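Local coordinates for protein Asp/Glu-specific dipeptidyl-peptidase (Flavobacterium psychrophilum, PDB 5JXF) that removes dipeptides from the N-terminus of oligopeptides as a serine peptidase of family S46, with strict specificity for Asp or Glu at the P1 position, at residues Leu419-Glu429 with Tyr532-Ser543. Residues are numbered along the deposited sequence; the frame is centred on the assembly and turned at random.
Sequences LSLGYKLYQLE and YAFVKSLADNYS
Y426 and Y532 each hold CG trans to the main-chain nitrogen (chi1 -174° and 176°), which swings each ring across to the other helix, where the two side chains cross at about a right angle. The Y426 ring lies as a knob among Y532, A539, D540 and S543. The methyl of A539 sits over the centre of one face in a CH-pi contact, A539 CB 3.5 Å from the centroid of the Y426 ring; alanine's single carbon lets the flat ring lie close. Tyrosine suits the place because its hydroxyl also reaches S543 at the far end, Y426 OH and S543 OG sharing a hydrogen bond of 2.9 Å in which either could be donor. Y532 is the reciprocal knob, set among G422, L425, Y426 and E429. Its edge meets the backbone, Y532 CD1 lying 3.3 Å from G422 O, and Y532 CE1 is 3.7 Å from L425 CB. G422 CA comes 5.0 Å from Y532 CA; glycine suits this place because any CB would point at the other helix and collide with V535 CG2. V535 CG1 lies against the Y423 backbone at N, and V535 CG2 is 3.7 Å from L419 CD2, with F534 flanking the same leucine. L419 and Y423 also pack on helix 386-415. Two tyrosine knobs, each seated in a hole of the other helix, thus lock a steep -70° crossing of helices 417-435 and 530-545, away from the dipeptide pocket and probable charge-relay residues.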
loop_
_atom_site.group_PDB
_atom_site.type_symbol
_atom_site.label_atom_id
_atom_site.label_comp_id
_atom_site.label_asym_id
_atom_site.label_seq_id
_atom_site.Cartn_x
_atom_site.Cartn_y
_atom_site.Cartn_z
ATOM N N LEU A 419 -0.780 27.851 -25.049
ATOM C CA LEU A 419 -0.185 27.265 -26.243
ATOM C C LEU A 419 -1.253 26.510 -27.026
ATOM O O LEU A 419 -1.233 26.458 -28.259
ATOM C CB LEU A 419 0.955 26.320 -25.870
ATOM C CG LEU A 419 2.089 26.878 -24.995
ATOM C CD1 LEU A 419 3.172 25.835 -24.817
ATOM C CD2 LEU A 419 2.666 28.152 -25.598
ATOM N N SER A 420 -2.181 25.921 -26.280
ATOM C CA SER A 420 -3.288 25.181 -26.848
ATOM C C SER A 420 -4.156 26.090 -27.712
ATOM O O SER A 420 -4.485 25.749 -28.853
ATOM C CB SER A 420 -4.117 24.546 -25.735
ATOM O OG SER A 420 -5.206 23.822 -26.268
ATOM N N LEU A 421 -4.513 27.253 -27.174
ATOM C CA LEU A 421 -5.367 28.176 -27.910
ATOM C C LEU A 421 -4.613 28.756 -29.103
ATOM O O LEU A 421 -5.185 28.954 -30.183
ATOM C CB LEU A 421 -5.879 29.297 -27.004
ATOM C CG LEU A 421 -6.805 30.285 -27.723
ATOM C CD1 LEU A 421 -8.067 29.592 -28.215
ATOM C CD2 LEU A 421 -7.148 31.481 -26.843
ATOM N N GLY A 422 -3.326 29.013 -28.905
ATOM C CA GLY A 422 -2.475 29.513 -29.968
ATOM C C GLY A 422 -2.389 28.536 -31.122
ATOM O O GLY A 422 -2.467 28.930 -32.282
ATOM N N TYR A 423 -2.240 27.254 -30.804
ATOM C CA TYR A 423 -2.144 26.229 -31.838
ATOM C C TYR A 423 -3.444 26.047 -32.633
ATOM O O TYR A 423 -3.420 25.547 -33.764
ATOM C CB TYR A 423 -1.732 24.893 -31.221
ATOM C CG TYR A 423 -1.584 23.785 -32.239
ATOM C CD1 TYR A 423 -0.600 23.841 -33.214
ATOM C CD2 TYR A 423 -2.444 22.699 -32.240
ATOM C CE1 TYR A 423 -0.465 22.834 -34.149
ATOM C CE2 TYR A 423 -2.315 21.691 -33.167
ATOM C CZ TYR A 423 -1.322 21.763 -34.118
ATOM O OH TYR A 423 -1.191 20.757 -35.048
ATOM N N LYS A 424 -4.577 26.434 -32.051
ATOM C CA LYS A 424 -5.834 26.375 -32.795
ATOM C C LYS A 424 -5.911 27.519 -33.799
ATOM O O LYS A 424 -6.496 27.371 -34.868
ATOM C CB LYS A 424 -7.038 26.414 -31.860
ATOM C CG LYS A 424 -7.197 25.168 -31.012
ATOM C CD LYS A 424 -8.484 25.222 -30.225
ATOM C CE LYS A 424 -8.551 24.124 -29.181
ATOM N NZ LYS A 424 -9.871 24.196 -28.507
ATOM N N LEU A 425 -5.319 28.659 -33.451
ATOM C CA LEU A 425 -5.246 29.783 -34.372
ATOM C C LEU A 425 -4.347 29.386 -35.529
ATOM O O LEU A 425 -4.578 29.749 -36.682
ATOM C CB LEU A 425 -4.715 31.032 -33.674
ATOM C CG LEU A 425 -5.655 31.658 -32.643
ATOM C CD1 LEU A 425 -5.015 32.878 -32.004
ATOM C CD2 LEU A 425 -7.007 32.008 -33.263
ATOM N N TYR A 426 -3.326 28.610 -35.203
ATOM C CA TYR A 426 -2.415 28.086 -36.198
ATOM C C TYR A 426 -3.152 27.270 -37.250
ATOM O O TYR A 426 -2.922 27.419 -38.442
ATOM C CB TYR A 426 -1.365 27.229 -35.524
ATOM C CG TYR A 426 -0.283 26.732 -36.439
ATOM C CD1 TYR A 426 0.789 27.551 -36.790
ATOM C CD2 TYR A 426 -0.313 25.433 -36.933
ATOM C CE1 TYR A 426 1.798 27.088 -37.623
ATOM C CE2 TYR A 426 0.688 24.961 -37.762
ATOM C CZ TYR A 426 1.739 25.791 -38.103
ATOM O OH TYR A 426 2.733 25.316 -38.921
ATOM N N GLN A 427 -4.041 26.399 -36.801
ATOM C CA GLN A 427 -4.765 25.534 -37.719
ATOM C C GLN A 427 -5.766 26.353 -38.535
ATOM O O GLN A 427 -5.778 26.283 -39.765
ATOM C CB GLN A 427 -5.438 24.399 -36.940
ATOM C CG GLN A 427 -4.409 23.567 -36.187
ATOM C CD GLN A 427 -4.976 22.351 -35.491
ATOM O OE1 GLN A 427 -5.869 22.453 -34.651
ATOM N NE2 GLN A 427 -4.450 21.185 -35.836
ATOM N N LEU A 428 -6.567 27.153 -37.836
ATOM C CA LEU A 428 -7.496 28.096 -38.454
ATOM C C LEU A 428 -6.810 28.965 -39.526
ATOM O O LEU A 428 -7.438 29.318 -40.528
ATOM C CB LEU A 428 -8.132 28.982 -37.381
ATOM C CG LEU A 428 -9.266 29.949 -37.738
ATOM C CD1 LEU A 428 -10.508 29.174 -38.157
ATOM C CD2 LEU A 428 -9.579 30.875 -36.565
ATOM N N GLU A 429 -5.531 29.289 -39.323
ATOM C CA GLU A 429 -4.723 29.950 -40.351
ATOM C C GLU A 429 -4.705 29.209 -41.681
ATOM O O GLU A 429 -4.791 29.819 -42.743
ATOM C CB GLU A 429 -3.289 30.106 -39.855
ATOM C CG GLU A 429 -2.334 30.876 -40.735
ATOM C CD GLU A 429 -0.992 30.184 -40.761
ATOM O OE1 GLU A 429 -0.927 29.071 -40.201
ATOM O OE2 GLU A 429 -0.010 30.736 -41.297
ATOM N N TYR A 532 1.036 33.893 -29.812
ATOM C CA TYR A 532 0.902 33.103 -31.027
ATOM C C TYR A 532 2.227 33.041 -31.788
ATOM O O TYR A 532 2.526 32.046 -32.445
ATOM C CB TYR A 532 -0.194 33.666 -31.926
ATOM C CG TYR A 532 -0.312 32.934 -33.242
ATOM C CD1 TYR A 532 -1.041 31.753 -33.339
ATOM C CD2 TYR A 532 0.323 33.411 -34.387
ATOM C CE1 TYR A 532 -1.146 31.074 -34.546
ATOM C CE2 TYR A 532 0.224 32.739 -35.592
ATOM C CZ TYR A 532 -0.510 31.573 -35.665
ATOM O OH TYR A 532 -0.605 30.905 -36.860
ATOM N N ALA A 533 3.018 34.105 -31.698
ATOM C CA ALA A 533 4.342 34.102 -32.307
ATOM C C ALA A 533 5.169 32.940 -31.763
ATOM O O ALA A 533 5.805 32.211 -32.525
ATOM C CB ALA A 533 5.053 35.428 -32.063
ATOM N N PHE A 534 5.142 32.760 -30.445
ATOM C CA PHE A 534 5.915 31.696 -29.829
ATOM C C PHE A 534 5.417 30.323 -30.272
ATOM O O PHE A 534 6.212 29.471 -30.665
ATOM C CB PHE A 534 5.882 31.810 -28.302
ATOM C CG PHE A 534 6.581 30.683 -27.604
ATOM C CD1 PHE A 534 7.895 30.377 -27.908
ATOM C CD2 PHE A 534 5.935 29.941 -26.637
ATOM C CE1 PHE A 534 8.543 29.345 -27.269
ATOM C CE2 PHE A 534 6.579 28.906 -25.993
ATOM C CZ PHE A 534 7.883 28.606 -26.312
ATOM N N VAL A 535 4.106 30.110 -30.220
ATOM C CA VAL A 535 3.535 28.839 -30.659
ATOM C C VAL A 535 3.910 28.569 -32.117
ATOM O O VAL A 535 4.181 27.427 -32.496
ATOM C CB VAL A 535 1.993 28.809 -30.491
ATOM C CG1 VAL A 535 1.415 27.469 -30.963
ATOM C CG2 VAL A 535 1.614 29.077 -29.043
ATOM N N LYS A 536 3.959 29.629 -32.922
ATOM C CA LYS A 536 4.290 29.502 -34.338
ATOM C C LYS A 536 5.672 28.877 -34.518
ATOM O O LYS A 536 5.853 28.001 -35.361
ATOM C CB LYS A 536 4.217 30.866 -35.038
ATOM C CG LYS A 536 4.384 30.811 -36.559
ATOM C CD LYS A 536 4.266 32.201 -37.176
ATOM C CE LYS A 536 5.275 33.168 -36.565
ATOM N NZ LYS A 536 4.775 34.575 -36.528
ATOM N N SER A 537 6.638 29.305 -33.708
ATOM C CA SER A 537 7.994 28.761 -33.787
ATOM C C SER A 537 8.014 27.266 -33.487
ATOM O O SER A 537 8.801 26.523 -34.068
ATOM C CB SER A 537 8.937 29.493 -32.828
ATOM O OG SER A 537 8.615 29.223 -31.474
ATOM N N LEU A 538 7.143 26.829 -32.582
ATOM C CA LEU A 538 7.086 25.425 -32.208
ATOM C C LEU A 538 6.258 24.634 -33.218
ATOM O O LEU A 538 6.565 23.478 -33.525
ATOM C CB LEU A 538 6.494 25.267 -30.804
ATOM C CG LEU A 538 6.965 26.236 -29.716
ATOM C CD1 LEU A 538 6.093 26.091 -28.483
ATOM C CD2 LEU A 538 8.429 26.018 -29.368
ATOM N N ALA A 539 5.209 25.269 -33.732
ATOM C CA ALA A 539 4.259 24.599 -34.619
ATOM C C ALA A 539 4.835 24.307 -36.009
ATOM O O ALA A 539 4.856 23.154 -36.444
ATOM C CB ALA A 539 2.979 25.427 -34.742
ATOM N N ASP A 540 5.300 25.330 -36.716
ATOM C CA ASP A 540 5.802 25.068 -38.061
ATOM C C ASP A 540 7.126 24.302 -37.993
ATOM O O ASP A 540 7.503 23.636 -38.954
ATOM C CB ASP A 540 5.929 26.360 -38.887
ATOM C CG ASP A 540 6.597 27.485 -38.136
ATOM O OD1 ASP A 540 7.640 27.247 -37.494
ATOM O OD2 ASP A 540 6.073 28.617 -38.196
ATOM N N ASN A 541 7.805 24.359 -36.848
ATOM C CA ASN A 541 8.950 23.483 -36.624
ATOM C C ASN A 541 8.506 22.026 -36.588
ATOM O O ASN A 541 9.167 21.149 -37.145
ATOM C CB ASN A 541 9.675 23.835 -35.326
ATOM C CG ASN A 541 10.762 22.836 -34.979
ATOM O OD1 ASN A 541 11.895 22.950 -35.440
ATOM N ND2 ASN A 541 10.417 21.849 -34.160
ATOM N N TYR A 542 7.383 21.775 -35.919
ATOM C CA TYR A 542 6.809 20.437 -35.875
ATOM C C TYR A 542 6.255 20.036 -37.246
ATOM O O TYR A 542 6.624 18.994 -37.798
ATOM C CB TYR A 542 5.708 20.351 -34.806
ATOM C CG TYR A 542 4.874 19.086 -34.884
ATOM C CD1 TYR A 542 5.416 17.852 -34.530
ATOM C CD2 TYR A 542 3.543 19.123 -35.303
ATOM C CE1 TYR A 542 4.662 16.688 -34.605
ATOM C CE2 TYR A 542 2.779 17.967 -35.374
ATOM C CZ TYR A 542 3.345 16.753 -35.023
ATOM O OH TYR A 542 2.591 15.601 -35.094
ATOM N N SER A 543 5.387 20.880 -37.797
ATOM C CA SER A 543 4.649 20.527 -39.010
ATOM C C SER A 543 5.553 20.389 -40.229
ATOM O O SER A 543 5.164 19.788 -41.228
ATOM C CB SER A 543 3.567 21.563 -39.304
ATOM O OG SER A 543 4.146 22.823 -39.574
#